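Competence/damage-inducible protein CinA (Agrobacterium tumefaciens, PDB 2A9S) is of unestablished function but may deamidate nicotinamide mononucleotide, as some relatives in the CinA family do. Local coordinates at residues L5-I10 / I150-V155; L69-E74 / A87-H92; G80-Q85 / A105-A110; A110-G115 / I145-I150; V121-L126 / H137-Y142. One frame throughout, in Å; residues are numbered along the deposited sequence.

Contact 1. Residues L5-I10 / I150-V155; sequences LFPGDI and IRLATV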
# COMPACT_ATOMS: atom_id res chain seq x y z
N LEU A 5 5.49 1.55 -15.24
CA LEU A 5 6.24 1.20 -14.02
C LEU A 5 6.24 -0.32 -13.88
O LEU A 5 7.29 -0.92 -13.70
CB LEU A 5 5.68 1.90 -12.75
CG LEU A 5 6.31 1.56 -11.40
CD1 LEU A 5 7.80 1.95 -11.30
CD2 LEU A 5 5.55 2.16 -10.21
N PHE A 6 5.06 -0.93 -13.97
CA PHE A 6 4.93 -2.39 -13.86
C PHE A 6 5.07 -3.09 -15.20
O PHE A 6 4.86 -2.46 -16.24
CB PHE A 6 3.57 -2.78 -13.24
CG PHE A 6 3.44 -2.39 -11.79
CD1 PHE A 6 3.82 -3.29 -10.79
CD2 PHE A 6 3.00 -1.12 -11.42
CE1 PHE A 6 3.73 -2.91 -9.44
CE2 PHE A 6 2.87 -0.74 -10.08
CZ PHE A 6 3.25 -1.66 -9.10
N PRO A 7 5.38 -4.41 -15.19
CA PRO A 7 5.34 -5.21 -16.43
C PRO A 7 4.01 -5.06 -17.18
O PRO A 7 2.94 -5.03 -16.57
CB PRO A 7 5.49 -6.63 -15.93
CG PRO A 7 6.28 -6.50 -14.65
CD PRO A 7 5.77 -5.22 -14.02
N GLY A 8 4.10 -4.99 -18.51
CA GLY A 8 2.95 -4.78 -19.38
C GLY A 8 1.72 -5.63 -19.11
O GLY A 8 0.59 -5.11 -19.14
N ASP A 9 1.94 -6.92 -18.83
CA ASP A 9 0.83 -7.79 -18.58
C ASP A 9 0.13 -7.47 -17.23
O ASP A 9 -1.10 -7.56 -17.16
CB ASP A 9 1.19 -9.27 -18.75
CG ASP A 9 1.91 -9.85 -17.55
OD1 ASP A 9 2.99 -9.32 -17.14
OD2 ASP A 9 1.40 -10.86 -17.03
N ILE A 10 0.90 -7.07 -16.21
CA ILE A 10 0.34 -6.63 -14.91
C ILE A 10 -0.48 -5.35 -15.09
O ILE A 10 -1.63 -5.28 -14.61
CB ILE A 10 1.43 -6.45 -13.84
CG1 ILE A 10 2.02 -7.84 -13.45
CG2 ILE A 10 0.88 -5.65 -12.63
CD1 ILE A 10 3.21 -7.74 -12.46
N ILE A 150 9.39 -12.27 -7.05
CA ILE A 150 8.30 -12.90 -6.28
C ILE A 150 7.16 -11.89 -6.01
O ILE A 150 5.99 -12.23 -6.13
CB ILE A 150 8.82 -13.53 -4.94
CG1 ILE A 150 9.71 -14.75 -5.25
CG2 ILE A 150 7.67 -13.93 -4.01
CD1 ILE A 150 10.69 -15.14 -4.14
N ARG A 151 7.53 -10.68 -5.64
CA ARG A 151 6.54 -9.62 -5.41
C ARG A 151 5.71 -9.34 -6.67
O ARG A 151 4.46 -9.25 -6.62
CB ARG A 151 7.22 -8.37 -4.85
CG ARG A 151 7.65 -8.60 -3.39
CD ARG A 151 8.82 -7.68 -2.99
NE ARG A 151 8.65 -6.26 -3.25
CZ ARG A 151 8.09 -5.38 -2.41
NH1 ARG A 151 7.51 -5.79 -1.25
NH2 ARG A 151 8.09 -4.10 -2.74
N LEU A 152 6.38 -9.23 -7.81
CA LEU A 152 5.64 -8.94 -9.04
C LEU A 152 4.80 -10.15 -9.46
O LEU A 152 3.67 -9.99 -9.92
CB LEU A 152 6.58 -8.48 -10.16
CG LEU A 152 7.20 -7.10 -9.88
CD1 LEU A 152 8.23 -6.80 -10.95
CD2 LEU A 152 6.10 -6.02 -9.80
N ALA A 153 5.34 -11.36 -9.29
CA ALA A 153 4.60 -12.59 -9.57
C ALA A 153 3.32 -12.65 -8.72
O ALA A 153 2.23 -13.02 -9.21
CB ALA A 153 5.48 -13.83 -9.26
N THR A 154 3.46 -12.23 -7.47
CA THR A 154 2.31 -12.17 -6.55
C THR A 154 1.26 -11.15 -7.01
O THR A 154 0.04 -11.44 -6.99
CB THR A 154 2.77 -11.91 -5.08
OG1 THR A 154 3.62 -12.98 -4.66
CG2 THR A 154 1.55 -11.83 -4.11
N VAL A 155 1.72 -9.97 -7.42
CA VAL A 155 0.81 -8.93 -7.94
C VAL A 155 0.00 -9.49 -9.10
O VAL A 155 -1.24 -9.40 -9.11
CB VAL A 155 1.55 -7.60 -8.34
CG1 VAL A 155 0.59 -6.67 -9.09
CG2 VAL A 155 2.19 -6.88 -7.10
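L152 and I10 carry most of the apolar packing. L152 divides its two methyls: CD2 meets the rim of the F6 ring near the ring plane, with F6 CD1 3.7 Å from L152 CD2, while CD1 approaches the proline ring, 4.2 Å from P7 CG. The side chain of I10 runs at about a right angle to those of both L152 and V155. Its branches go to different partners: I10 CD1 lies 4.1 Å from L152 CB, and I10 CG2, anti to the backbone N, lies 3.7 Å from V155 CG1. P7 is the N-cap of helix 8-24, so the contact joins the start of the first helix of this α/β fold to the first half of the last helix, 147-167. F6 and V155 also pack on A42 of helix 38-43, while F6 and L152 touch L5 and M3, respectively, of the second subunit.

One polar atom enters: I10 CD1 rests 3.4 Å from L152 O, a methyl against a backbone carbonyl. Internal to the later helix, and away from the interface, T154 OG1 donates to I150 O at 2.9 Å, approaching from the face of the carbonyl plane opposite T154 N.

Contact 2. Residues L69-E74 / A87-H92; sequences LGVGTE and ALQMAH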
# COMPACT_ATOMS: atom_id res chain seq x y z
N LEU A 69 -6.67 -5.86 10.59
CA LEU A 69 -7.53 -6.80 9.89
C LEU A 69 -8.31 -7.79 10.77
O LEU A 69 -9.19 -8.49 10.26
CB LEU A 69 -6.73 -7.57 8.83
CG LEU A 69 -6.12 -6.68 7.74
CD1 LEU A 69 -5.23 -7.57 6.85
CD2 LEU A 69 -7.19 -5.94 6.92
N GLY A 70 -7.97 -7.82 12.06
CA GLY A 70 -8.60 -8.76 13.00
C GLY A 70 -8.18 -10.21 12.83
O GLY A 70 -8.94 -11.13 13.19
N VAL A 71 -6.99 -10.45 12.28
CA VAL A 71 -6.46 -11.81 12.18
C VAL A 71 -6.18 -12.29 13.61
O VAL A 71 -5.63 -11.55 14.42
CB VAL A 71 -5.16 -11.87 11.34
CG1 VAL A 71 -4.56 -13.26 11.40
CG2 VAL A 71 -5.44 -11.46 9.88
N GLY A 72 -6.59 -13.52 13.91
CA GLY A 72 -6.45 -14.05 15.28
C GLY A 72 -5.04 -14.40 15.70
O GLY A 72 -4.27 -14.98 14.92
N THR A 73 -4.70 -14.05 16.94
CA THR A 73 -3.41 -14.45 17.55
C THR A 73 -3.29 -15.99 17.50
O THR A 73 -2.20 -16.56 17.37
CB THR A 73 -3.29 -13.94 19.01
OG1 THR A 73 -3.50 -12.52 19.03
CG2 THR A 73 -1.90 -14.24 19.59
N GLU A 74 -4.45 -16.64 17.57
CA GLU A 74 -4.62 -18.08 17.53
C GLU A 74 -4.37 -18.69 16.14
O GLU A 74 -3.84 -19.80 16.02
CB GLU A 74 -6.04 -18.40 18.06
CG GLU A 74 -7.01 -19.15 17.12
CD GLU A 74 -7.97 -18.21 16.34
OE1 GLU A 74 -7.51 -17.20 15.74
OE2 GLU A 74 -9.19 -18.50 16.33
N ALA A 87 -4.32 -15.95 5.30
CA ALA A 87 -4.78 -15.29 4.06
C ALA A 87 -6.29 -15.08 4.06
O ALA A 87 -6.78 -13.98 3.77
CB ALA A 87 -4.34 -16.08 2.82
N LEU A 88 -7.02 -16.15 4.41
CA LEU A 88 -8.47 -16.08 4.53
C LEU A 88 -8.92 -15.02 5.53
O LEU A 88 -9.82 -14.25 5.21
CB LEU A 88 -9.06 -17.44 4.90
CG LEU A 88 -8.93 -18.54 3.85
CD1 LEU A 88 -9.42 -19.86 4.46
CD2 LEU A 88 -9.74 -18.17 2.62
N GLN A 89 -8.31 -14.95 6.71
CA GLN A 89 -8.69 -13.95 7.71
C GLN A 89 -8.37 -12.51 7.29
O GLN A 89 -9.17 -11.59 7.51
CB GLN A 89 -8.08 -14.25 9.08
CG GLN A 89 -8.74 -15.49 9.67
CD GLN A 89 -8.36 -15.72 11.11
OE1 GLN A 89 -7.42 -15.13 11.62
NE2 GLN A 89 -9.08 -16.62 11.76
N MET A 90 -7.21 -12.33 6.67
CA MET A 90 -6.86 -11.04 6.08
C MET A 90 -7.92 -10.58 5.05
O MET A 90 -8.34 -9.41 5.06
CB MET A 90 -5.48 -11.11 5.41
CG MET A 90 -4.27 -11.18 6.36
SD MET A 90 -2.64 -11.43 5.55
CE MET A 90 -2.44 -9.87 4.68
N ALA A 91 -8.35 -11.48 4.18
CA ALA A 91 -9.28 -11.14 3.11
C ALA A 91 -10.63 -10.73 3.72
O ALA A 91 -11.24 -9.72 3.34
CB ALA A 91 -9.45 -12.35 2.14
N HIS A 92 -11.06 -11.52 4.71
CA HIS A 92 -12.29 -11.24 5.43
C HIS A 92 -12.21 -9.89 6.15
O HIS A 92 -13.15 -9.06 6.03
CB HIS A 92 -12.56 -12.36 6.43
CG HIS A 92 -13.83 -12.17 7.20
ND1 HIS A 92 -13.85 -11.68 8.48
CD2 HIS A 92 -15.12 -12.37 6.84
CE1 HIS A 92 -15.11 -11.61 8.90
NE2 HIS A 92 -15.90 -12.01 7.92
O HOH W 1 -10.25 -11.16 9.96
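M90 overlaps L69 and V71 with the first carbons of its side chain: M90 CG is 3.8 Å from L69 CD1 and 3.7 Å from V71 CG2. The setting is a helix-loop-helix turn laid against a third helix. Helix 62-69 stops at L69, G70 leaves helical geometry with a phi of 72°, and G72 is the N-cap of helix 73-79; the whole bend leans on helix 84-96, which supplies Q89 and M90. M90 CG stands anti to its own carbonyl carbon (chi1 -72°), where both aliphatic partners reach it. Beyond this contact M90 continues to T59 and to A105 and T107, and L69 to F57 and T59, so this apolar group is part of the layer between the helices and the sheet.

Q89 works on the more exposed side. Its chain is extended beyond CG and passes V71, whose CG1 lies 3.4 Å from Q89 OE1. The amide oxygen then accepts from the backbone of the loop: G72 N to Q89 OE1 is 2.9 Å, nearly straight at 167° at the hydrogen, with the donor tilted from the carbonyl plane. T75 OG1 adds a weak bond to the same oxygen. A side chain of one helix thus holds the N-cap residue of another.

Nearby, one water joins the two backbones, donating both of its hydrogens: its oxygen lies 2.9 Å from L69 O and 2.7 Å from Q89 O.

Contact 3. Residues G80-Q85 / A105-A110; sequences GAVSRQ and AVTGIA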
# COMPACT_ATOMS: atom_id res chain seq x y z
N GLY A 80 0.80 -19.78 11.36
CA GLY A 80 1.87 -18.90 10.90
C GLY A 80 1.27 -17.74 10.11
O GLY A 80 0.11 -17.81 9.70
N ALA A 81 2.07 -16.69 9.92
CA ALA A 81 1.68 -15.52 9.14
C ALA A 81 1.50 -15.93 7.70
O ALA A 81 0.60 -15.43 7.02
CB ALA A 81 2.73 -14.41 9.27
N VAL A 82 2.37 -16.83 7.24
CA VAL A 82 2.28 -17.38 5.87
C VAL A 82 1.50 -18.70 5.89
O VAL A 82 2.07 -19.80 6.11
CB VAL A 82 3.68 -17.57 5.23
CG1 VAL A 82 3.54 -18.15 3.79
CG2 VAL A 82 4.42 -16.25 5.21
N SER A 83 0.20 -18.60 5.66
CA SER A 83 -0.68 -19.77 5.70
C SER A 83 -2.00 -19.46 4.99
O SER A 83 -2.39 -18.29 4.84
CB SER A 83 -0.96 -20.18 7.17
OG SER A 83 -1.79 -19.26 7.86
N ARG A 84 -2.69 -20.52 4.57
CA ARG A 84 -4.01 -20.40 4.00
C ARG A 84 -4.95 -19.67 4.99
O ARG A 84 -5.67 -18.75 4.61
CB ARG A 84 -4.52 -21.80 3.65
CG ARG A 84 -5.94 -21.86 3.17
CD ARG A 84 -6.46 -23.30 3.18
NE ARG A 84 -7.87 -23.30 2.83
CZ ARG A 84 -8.87 -23.27 3.72
NH1 ARG A 84 -8.61 -23.26 5.02
NH2 ARG A 84 -10.13 -23.25 3.29
N GLN A 85 -4.87 -20.07 6.26
CA GLN A 85 -5.72 -19.50 7.31
C GLN A 85 -5.53 -17.99 7.53
O GLN A 85 -6.51 -17.25 7.67
CB GLN A 85 -5.53 -20.26 8.63
CG GLN A 85 -6.02 -21.72 8.57
CD GLN A 85 -5.01 -22.71 7.93
OE1 GLN A 85 -3.90 -22.33 7.50
NE2 GLN A 85 -5.40 -23.98 7.87
N ALA A 105 -6.15 -10.57 -0.50
CA ALA A 105 -5.15 -10.61 0.57
C ALA A 105 -3.99 -11.51 0.16
O ALA A 105 -4.22 -12.57 -0.42
CB ALA A 105 -5.80 -11.15 1.85
N VAL A 106 -2.77 -11.10 0.47
CA VAL A 106 -1.59 -11.92 0.14
C VAL A 106 -0.65 -11.97 1.34
O VAL A 106 -0.43 -10.94 2.02
CB VAL A 106 -0.83 -11.44 -1.15
CG1 VAL A 106 -1.78 -11.43 -2.36
CG2 VAL A 106 -0.15 -10.07 -0.97
N THR A 107 -0.11 -13.17 1.61
CA THR A 107 0.88 -13.32 2.66
C THR A 107 1.90 -14.36 2.17
O THR A 107 1.51 -15.47 1.74
CB THR A 107 0.28 -13.75 4.04
OG1 THR A 107 1.34 -13.89 4.99
CG2 THR A 107 -0.52 -15.04 3.97
N GLY A 108 3.17 -13.96 2.13
CA GLY A 108 4.19 -14.88 1.59
C GLY A 108 5.60 -14.53 1.98
O GLY A 108 5.81 -13.61 2.80
N ILE A 109 6.55 -15.25 1.37
CA ILE A 109 7.97 -15.08 1.66
C ILE A 109 8.69 -14.62 0.40
O ILE A 109 8.96 -15.42 -0.49
CB ILE A 109 8.62 -16.40 2.16
CG1 ILE A 109 7.82 -16.92 3.35
CG2 ILE A 109 10.07 -16.15 2.50
CD1 ILE A 109 8.13 -18.38 3.74
N ALA A 110 8.98 -13.33 0.32
CA ALA A 110 9.64 -12.78 -0.88
C ALA A 110 11.15 -13.02 -0.86
O ALA A 110 11.81 -12.99 -1.91
CB ALA A 110 9.30 -11.27 -1.08
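A hydroxyl-to-carbonyl bond, T107 OG1 to A81 O, with a valine packed beside it, fastens the loop between helices 73-79 and 84-96 to the end of strand 102-108, the middle strand of the sheet. The evidence for the bond is its length, 2.7 Å from T107 OG1 to A81 O, and its direction, since the hydroxyl must donate to a carbonyl. The donor lies above the carbonyl plane, 55° out of it. T107 places OG1 anti to its backbone N (chi1 179°), and CG2 falls in the crowded position between the backbone N and the carbonyl carbon. That methyl still faces the loop, with T107 CG2 3.3 Å from A81 O and 3.8 Å from S83 O, so the branches of this one residue meet two carbonyls of the loop, those of A81 and S83.

V82 packs farther along the strand. Both methyls lie against the same side of the backbone at T107 and G108, V82 CG1 lying 3.9 Å from T107 O and V82 CG2 3.8 Å from G108 O; CG2 also reaches I109 CG1, at 3.9 Å. Its side chain touches L123 and H125 of the adjacent strand as well.

S83 is the N-cap of helix 84-96. Its OG donates to G80 O at 3.0 Å and caps T86 N, which ties the loop to itself and to the first turn of the helix. With its proton committed to A81 O, the T107 hydroxyl has a fixed orientation, and the strand thereby holds the loop two residues ahead of the helix cap.

Contact 4. Residues A110-G115 / I145-I150; sequences AGPGGG and IGRTEI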
# COMPACT_ATOMS: atom_id res chain seq x y z
N ALA A 110 8.98 -13.33 0.32
CA ALA A 110 9.64 -12.78 -0.88
C ALA A 110 11.15 -13.02 -0.86
O ALA A 110 11.81 -12.99 -1.91
CB ALA A 110 9.30 -11.27 -1.08
N GLY A 111 11.68 -13.32 0.32
CA GLY A 111 13.11 -13.53 0.49
C GLY A 111 13.89 -12.24 0.32
O GLY A 111 13.29 -11.14 0.13
N PRO A 112 15.23 -12.34 0.36
CA PRO A 112 16.08 -13.53 0.32
C PRO A 112 16.00 -14.39 1.61
O PRO A 112 16.18 -15.62 1.53
CB PRO A 112 17.48 -12.93 0.13
CG PRO A 112 17.39 -11.63 0.83
CD PRO A 112 16.05 -11.11 0.45
N GLY A 113 15.66 -13.78 2.74
CA GLY A 113 15.66 -14.50 4.01
C GLY A 113 14.33 -15.11 4.39
O GLY A 113 13.28 -14.71 3.90
N GLY A 114 14.36 -16.08 5.31
CA GLY A 114 13.16 -16.49 6.02
C GLY A 114 12.61 -17.82 5.54
O GLY A 114 11.58 -18.28 6.07
N GLY A 115 13.28 -18.43 4.57
CA GLY A 115 12.83 -19.70 3.95
C GLY A 115 13.16 -20.92 4.80
O GLY A 115 14.17 -20.93 5.50
N ILE A 145 13.38 -17.10 -6.74
CA ILE A 145 13.68 -16.38 -7.98
C ILE A 145 14.00 -14.89 -7.86
O ILE A 145 14.26 -14.22 -8.88
CB ILE A 145 12.54 -16.51 -9.00
CG1 ILE A 145 11.21 -16.04 -8.39
CG2 ILE A 145 12.46 -17.95 -9.53
CD1 ILE A 145 10.11 -15.81 -9.47
N GLY A 146 14.02 -14.39 -6.63
CA GLY A 146 14.38 -13.01 -6.36
C GLY A 146 13.23 -12.24 -5.70
O GLY A 146 12.05 -12.53 -5.94
N ARG A 147 13.57 -11.26 -4.88
CA ARG A 147 12.58 -10.57 -4.06
C ARG A 147 11.56 -9.78 -4.92
O ARG A 147 10.35 -9.96 -4.76
CB ARG A 147 13.29 -9.66 -3.05
CG ARG A 147 12.35 -8.97 -2.10
CD ARG A 147 13.11 -8.11 -1.12
NE ARG A 147 12.25 -7.41 -0.18
CZ ARG A 147 11.97 -7.77 1.07
NH1 ARG A 147 12.45 -8.91 1.59
NH2 ARG A 147 11.19 -6.99 1.82
N THR A 148 12.05 -8.90 -5.81
CA THR A 148 11.18 -8.15 -6.71
C THR A 148 10.40 -9.12 -7.62
O THR A 148 9.19 -8.94 -7.85
CB THR A 148 12.00 -7.15 -7.59
OG1 THR A 148 12.75 -6.27 -6.73
CG2 THR A 148 11.03 -6.29 -8.41
N GLU A 149 11.08 -10.15 -8.14
CA GLU A 149 10.44 -11.17 -8.97
C GLU A 149 9.23 -11.86 -8.31
O GLU A 149 8.17 -11.99 -8.93
CB GLU A 149 11.48 -12.19 -9.44
CG GLU A 149 12.53 -11.58 -10.38
CD GLU A 149 13.75 -10.88 -9.68
OE1 GLU A 149 13.77 -10.58 -8.47
OE2 GLU A 149 14.75 -10.61 -10.40
N ILE A 150 9.39 -12.27 -7.05
CA ILE A 150 8.30 -12.90 -6.28
C ILE A 150 7.16 -11.89 -6.01
O ILE A 150 5.99 -12.23 -6.13
CB ILE A 150 8.82 -13.53 -4.94
CG1 ILE A 150 9.71 -14.75 -5.25
CG2 ILE A 150 7.67 -13.93 -4.01
CD1 ILE A 150 10.69 -15.14 -4.14
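A110 meets the first turn of helix 147-167 with both its methyl and its carbonyl. A110 CB lies 4.0 Å from R147 CG and 4.3 Å from I150 CG2. A110 O is approached by two carbons: R147 CA at 3.3 Å, a CA-H...O contact with 153° at the hydrogen, and I150 CD1, also at 3.3 Å.

G111, at a positive phi of 69°, turns its carbonyl to R147. R147 CG stands anti to the backbone N (chi1 -176°) and the chain stays extended to NE, passing the carbonyl at R147 CD, 3.3 Å from G111 O. The guanidinium then donates: R147 NH1 to G111 O is 2.8 Å, the donor standing above the carbonyl plane and the oxygen near the guanidinium edge. R147 NH2 bonds to T44 O of the second subunit, so this one group links loop and dimer partner.

P112, after a cis peptide bond, brings CD to 4.4 Å from R147 NH1 and also packs on A47 of the second subunit.

The glycine-rich loop that follows strand 102-108 and leads towards strand 123-130 is thereby set beside the N-terminal end of helix 147-167, whose N-cap is G146, with V121 packed against both G111 and I150.

Contact 5. Residues V121-L126 / H137-Y142; sequences VGLVHL and HHEMRY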
# COMPACT_ATOMS: atom_id res chain seq x y z
N VAL A 121 11.25 -19.74 0.50
CA VAL A 121 11.18 -18.50 -0.26
C VAL A 121 10.34 -18.75 -1.53
O VAL A 121 10.50 -19.78 -2.18
CB VAL A 121 12.59 -17.96 -0.58
CG1 VAL A 121 12.51 -16.67 -1.47
CG2 VAL A 121 13.37 -17.68 0.75
N GLY A 122 9.43 -17.82 -1.84
CA GLY A 122 8.58 -17.95 -3.02
C GLY A 122 7.19 -18.54 -2.75
O GLY A 122 6.34 -18.55 -3.65
N LEU A 123 6.97 -19.04 -1.54
CA LEU A 123 5.67 -19.54 -1.13
C LEU A 123 4.76 -18.36 -0.82
O LEU A 123 5.12 -17.50 -0.00
CB LEU A 123 5.78 -20.40 0.14
CG LEU A 123 4.44 -20.71 0.82
CD1 LEU A 123 3.57 -21.62 -0.03
CD2 LEU A 123 4.65 -21.30 2.21
N VAL A 124 3.59 -18.29 -1.45
CA VAL A 124 2.70 -17.17 -1.22
C VAL A 124 1.28 -17.73 -1.14
O VAL A 124 0.90 -18.54 -1.99
CB VAL A 124 2.76 -16.10 -2.36
CG1 VAL A 124 1.70 -14.96 -2.13
CG2 VAL A 124 4.17 -15.51 -2.53
N HIS A 125 0.53 -17.31 -0.14
CA HIS A 125 -0.88 -17.67 -0.02
C HIS A 125 -1.69 -16.43 -0.43
O HIS A 125 -1.45 -15.34 0.08
CB HIS A 125 -1.21 -18.08 1.41
CG HIS A 125 -0.75 -19.47 1.74
ND1 HIS A 125 -1.44 -20.60 1.35
CD2 HIS A 125 0.37 -19.92 2.35
CE1 HIS A 125 -0.79 -21.68 1.74
NE2 HIS A 125 0.31 -21.29 2.36
N LEU A 126 -2.63 -16.63 -1.36
CA LEU A 126 -3.49 -15.54 -1.83
C LEU A 126 -4.93 -15.94 -1.60
O LEU A 126 -5.32 -17.12 -1.81
CB LEU A 126 -3.27 -15.23 -3.32
CG LEU A 126 -1.87 -14.85 -3.81
CD1 LEU A 126 -1.08 -16.11 -4.20
CD2 LEU A 126 -1.98 -13.90 -4.98
N HIS A 137 -8.94 -19.25 -2.95
CA HIS A 137 -7.57 -19.28 -2.41
C HIS A 137 -6.63 -20.05 -3.33
O HIS A 137 -7.00 -21.06 -3.91
CB HIS A 137 -7.52 -19.83 -0.97
CG HIS A 137 -6.16 -20.29 -0.53
ND1 HIS A 137 -5.75 -21.61 -0.65
CD2 HIS A 137 -5.12 -19.63 0.04
CE1 HIS A 137 -4.53 -21.74 -0.16
NE2 HIS A 137 -4.12 -20.55 0.26
N HIS A 138 -5.42 -19.53 -3.51
CA HIS A 138 -4.38 -20.24 -4.25
C HIS A 138 -3.12 -20.20 -3.45
O HIS A 138 -2.77 -19.16 -2.91
CB HIS A 138 -4.09 -19.57 -5.58
CG HIS A 138 -5.13 -19.83 -6.62
ND1 HIS A 138 -5.12 -20.97 -7.40
CD2 HIS A 138 -6.20 -19.10 -7.00
CE1 HIS A 138 -6.15 -20.92 -8.23
NE2 HIS A 138 -6.82 -19.80 -8.01
N GLU A 139 -2.45 -21.34 -3.36
CA GLU A 139 -1.12 -21.41 -2.82
C GLU A 139 -0.17 -21.43 -4.02
O GLU A 139 -0.29 -22.29 -4.91
CB GLU A 139 -0.93 -22.67 -1.98
CG GLU A 139 0.43 -22.78 -1.39
CD GLU A 139 0.59 -24.11 -0.69
OE1 GLU A 139 -0.34 -24.48 0.03
OE2 GLU A 139 1.62 -24.78 -0.91
N MET A 140 0.72 -20.46 -4.06
CA MET A 140 1.72 -20.39 -5.12
C MET A 140 3.08 -20.69 -4.55
O MET A 140 3.36 -20.40 -3.37
CB MET A 140 1.71 -19.03 -5.81
CG MET A 140 0.32 -18.62 -6.31
SD MET A 140 -0.35 -19.75 -7.58
CE MET A 140 0.60 -19.30 -8.96
N ARG A 141 3.91 -21.30 -5.39
CA ARG A 141 5.32 -21.56 -5.08
C ARG A 141 6.14 -21.06 -6.25
O ARG A 141 6.37 -21.77 -7.23
CB ARG A 141 5.54 -23.05 -4.82
CG ARG A 141 4.92 -23.45 -3.50
CD ARG A 141 4.71 -24.96 -3.33
NE ARG A 141 4.13 -25.18 -2.00
CZ ARG A 141 4.84 -25.36 -0.88
NH1 ARG A 141 6.16 -25.37 -0.89
NH2 ARG A 141 4.21 -25.53 0.27
N TYR A 142 6.54 -19.81 -6.18
CA TYR A 142 7.18 -19.18 -7.32
C TYR A 142 8.65 -19.58 -7.41
O TYR A 142 9.29 -19.36 -8.42
CB TYR A 142 7.06 -17.65 -7.22
CG TYR A 142 5.64 -17.13 -7.24
CD1 TYR A 142 4.84 -17.23 -8.40
CD2 TYR A 142 5.09 -16.50 -6.12
CE1 TYR A 142 3.54 -16.72 -8.43
CE2 TYR A 142 3.81 -15.98 -6.14
CZ TYR A 142 3.03 -16.10 -7.29
OH TYR A 142 1.76 -15.58 -7.29
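H125 and H137 join their rings through nitrogen: H125 ND1 to H137 NE2 is 2.9 Å at 168°, and either may donate. The rings meet rim to rim with planes 14° apart. Backbone bonds form the ladder at V124 with M140 and L126 with H138, each pair bonded both ways. At the end away from the hairpin turn, Y142 N donates to G122 O at 2.8 Å.

The side chain of E139 lies alongside H125 and points the same way, with E139 OE1 3.3 Å from H125 CE1. Within strand 135-141, R141 forms a salt bridge to E139: R141 NE lies 2.8 Å from E139 OE2, and NH2 grips the same oxygen side-on with it. L123 CD1 sits over one face of that guanidinium, offset toward its rim.

On the opposite side of the sheet V124 CG2 touches the edge of the Y142 ring, 3.7 Å from Y142 CE2, and L126 CD1 lies 3.6 Å from M140 CG. Y142 OH bonds to T157 of helix 147-167.

Alternating hydrogen-bonded and non-hydrogen-bonded pairs, with strand directions 163° apart, show antiparallel pairing; following each other across a short turn, strands 123-130 and 135-141 form a β hairpin, the second strand outermost in the chain's mixed sheet.

Contact 1 is the most buried and is apolar across its two segments, whereas contacts 2 to 5 are partly buried and each adds cross-segment hydrogen bonds. Contacts 1 and 4 share I150 on helix 147-167, and both touch the second subunit; contacts 2, 3 and 5 have no partner there. Contacts 2 and 3 both use helix 84-96, one along its body and one at its start, and meet where M90 packs on A105. Contact 3 adjoins contact 5 through neighbouring strands, the backbone N of H125 bonding to T107 O. Contact 5 relies on a regular backbone ladder, while contacts 2, 3 and 4, at loops, use single side-chain-to-backbone bonds. Contacts 1 and 2 lie on opposite sides of the chain's centre.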